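Local coordinates for PmbA-related protein (Thermotoga maritima, PDB 1VL4) that is of uncertain function but belongs to the peptidase U62 (PmbA/TldD) family and may act as a metallopeptidase, at residues 418-423 with 436-441. Numbering follows the deposited sequence.
Sequences KIVLVG and SVLVEV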
loop_
_atom_site.group_PDB
_atom_site.type_symbol
_atom_site.label_atom_id
_atom_site.label_comp_id
_atom_site.label_asym_id
_atom_site.label_seq_id
_atom_site.Cartn_x
_atom_site.Cartn_y
_atom_site.Cartn_z
ATOM N N LYS A 418 -12.042 -8.008 -30.032
ATOM C CA LYS A 418 -12.454 -6.900 -30.891
ATOM C C LYS A 418 -11.319 -5.966 -31.275
ATOM O O LYS A 418 -11.538 -4.945 -31.899
ATOM C CB LYS A 418 -13.550 -6.113 -30.187
ATOM C CG LYS A 418 -14.834 -6.952 -30.047
ATOM C CD LYS A 418 -16.021 -6.153 -29.524
ATOM C CE LYS A 418 -15.866 -5.725 -28.062
ATOM N NZ LYS A 418 -17.132 -5.039 -27.606
ATOM N N ILE A 419 -10.093 -6.293 -30.908
ATOM C CA ILE A 419 -8.972 -5.499 -31.460
ATOM C C ILE A 419 -8.798 -5.889 -32.949
ATOM O O ILE A 419 -8.369 -6.984 -33.268
ATOM C CB ILE A 419 -7.677 -5.643 -30.653
ATOM C CG1 ILE A 419 -7.847 -4.974 -29.270
ATOM C CG2 ILE A 419 -6.498 -4.971 -31.408
ATOM C CD1 ILE A 419 -6.780 -5.386 -28.207
ATOM N N VAL A 420 -9.178 -4.993 -33.842
ATOM C CA VAL A 420 -9.109 -5.291 -35.262
ATOM C C VAL A 420 -7.851 -4.732 -35.957
ATOM O O VAL A 420 -7.473 -5.216 -37.009
ATOM C CB VAL A 420 -10.428 -4.827 -36.004
ATOM C CG1 VAL A 420 -11.632 -5.534 -35.413
ATOM C CG2 VAL A 420 -10.625 -3.308 -35.961
ATOM N N LEU A 421 -7.219 -3.721 -35.370
ATOM C CA LEU A 421 -5.975 -3.152 -35.881
ATOM C C LEU A 421 -5.095 -2.655 -34.765
ATOM O O LEU A 421 -5.582 -2.045 -33.807
ATOM C CB LEU A 421 -6.256 -1.956 -36.778
ATOM C CG LEU A 421 -6.687 -2.126 -38.229
ATOM C CD1 LEU A 421 -7.041 -0.729 -38.770
ATOM C CD2 LEU A 421 -5.601 -2.821 -39.075
ATOM N N VAL A 422 -3.786 -2.883 -34.933
ATOM C CA VAL A 422 -2.761 -2.596 -33.932
ATOM C C VAL A 422 -1.752 -1.619 -34.538
ATOM O O VAL A 422 -1.278 -1.812 -35.643
ATOM C CB VAL A 422 -2.068 -3.899 -33.471
ATOM C CG1 VAL A 422 -1.051 -3.660 -32.375
ATOM C CG2 VAL A 422 -3.142 -4.933 -33.000
ATOM N N GLY A 423 -1.408 -0.605 -33.765
ATOM C CA GLY A 423 -0.476 0.454 -34.183
ATOM C C GLY A 423 0.979 0.087 -34.032
ATOM O O GLY A 423 1.334 -0.998 -33.551
ATOM N N SER A 436 -0.934 1.720 -29.542
ATOM C CA SER A 436 -2.348 2.002 -29.574
ATOM C C SER A 436 -3.023 0.860 -30.369
ATOM O O SER A 436 -2.370 0.179 -31.142
ATOM C CB SER A 436 -2.596 3.356 -30.236
ATOM O OG SER A 436 -1.870 4.390 -29.591
ATOM N N VAL A 437 -4.310 0.643 -30.107
ATOM C CA VAL A 437 -5.151 -0.305 -30.843
ATOM C C VAL A 437 -6.502 0.296 -31.171
ATOM O O VAL A 437 -7.000 1.237 -30.480
ATOM C CB VAL A 437 -5.407 -1.618 -30.040
ATOM C CG1 VAL A 437 -4.100 -2.327 -29.757
ATOM C CG2 VAL A 437 -6.207 -1.337 -28.721
ATOM N N LEU A 438 -7.083 -0.228 -32.253
ATOM C CA LEU A 438 -8.461 -0.002 -32.620
ATOM C C LEU A 438 -9.350 -1.192 -32.215
ATOM O O LEU A 438 -9.145 -2.337 -32.655
ATOM C CB LEU A 438 -8.587 0.261 -34.122
ATOM C CG LEU A 438 -10.026 0.437 -34.582
ATOM C CD1 LEU A 438 -10.733 1.596 -33.834
ATOM C CD2 LEU A 438 -10.027 0.638 -36.090
ATOM N N VAL A 439 -10.315 -0.884 -31.345
ATOM C CA VAL A 439 -11.271 -1.851 -30.811
ATOM C C VAL A 439 -12.605 -1.594 -31.564
ATOM O O VAL A 439 -13.130 -0.451 -31.600
ATOM C CB VAL A 439 -11.437 -1.700 -29.252
ATOM C CG1 VAL A 439 -12.372 -2.765 -28.666
ATOM C CG2 VAL A 439 -10.131 -1.737 -28.537
ATOM N N GLU A 440 -13.126 -2.652 -32.185
ATOM C CA GLU A 440 -14.329 -2.566 -33.015
ATOM C C GLU A 440 -15.467 -1.751 -32.401
ATOM O O GLU A 440 -16.109 -0.879 -33.072
ATOM C CB GLU A 440 -14.834 -3.971 -33.317
ATOM C CG GLU A 440 -16.057 -4.036 -34.243
ATOM C CD GLU A 440 -15.740 -3.916 -35.731
ATOM O OE1 GLU A 440 -14.695 -3.319 -36.090
ATOM O OE2 GLU A 440 -16.562 -4.419 -36.535
ATOM N N VAL A 441 -15.796 -2.100 -31.169
ATOM C CA VAL A 441 -16.801 -1.366 -30.441
ATOM C C VAL A 441 -16.627 -1.611 -28.945
ATOM O O VAL A 441 -16.263 -2.700 -28.533
ATOM C CB VAL A 441 -18.253 -1.706 -30.960
ATOM C CG1 VAL A 441 -18.642 -3.147 -30.689
ATOM C CG2 VAL A 441 -19.277 -0.800 -30.359
#
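Ile419 lies obliquely across Val437 and Val439 on one face of an antiparallel strand pair. Its CG2 branch meets Val437 CB at 3.8 Å, while CG1, beside the backbone N and anti to the carbonyl carbon (chi1 -68°), reaches Val439 CG2 at 4.0 Å. Beta-branched residues suit this place, because branches close to the backbone pack against neighbours on the same face; Leu348 packs on Val422 and Val437 there. On the other face Leu421 and Leu438 meet through their CB atoms, and the longer leucine side chains reach helix 355-362, Leu421 touching Leu358 and Leu438 touching Met362. Between Ile419 and Leu421 the register slips by one residue, a beta bulge. Val420, the extra residue, sets CG2 4.0 Å from Leu438 CD2, and its N binds Leu438 O at 2.9 Å. The Lys418 chain, bent at chi3 (-69°), extends past the corner at Glu440, and NZ donates to Val441 O over 2.7 Å from above the carbonyl plane. Leu421 N, buried by the pairing, has no partner in the model, probably a cost of the bulge. Backbone bonds and apolar packing thus join strand 419-422 to strand 437-444, which also pairs with strand 233-239, while a probably charged lysine ammonium holds the corner through a neutral carbonyl.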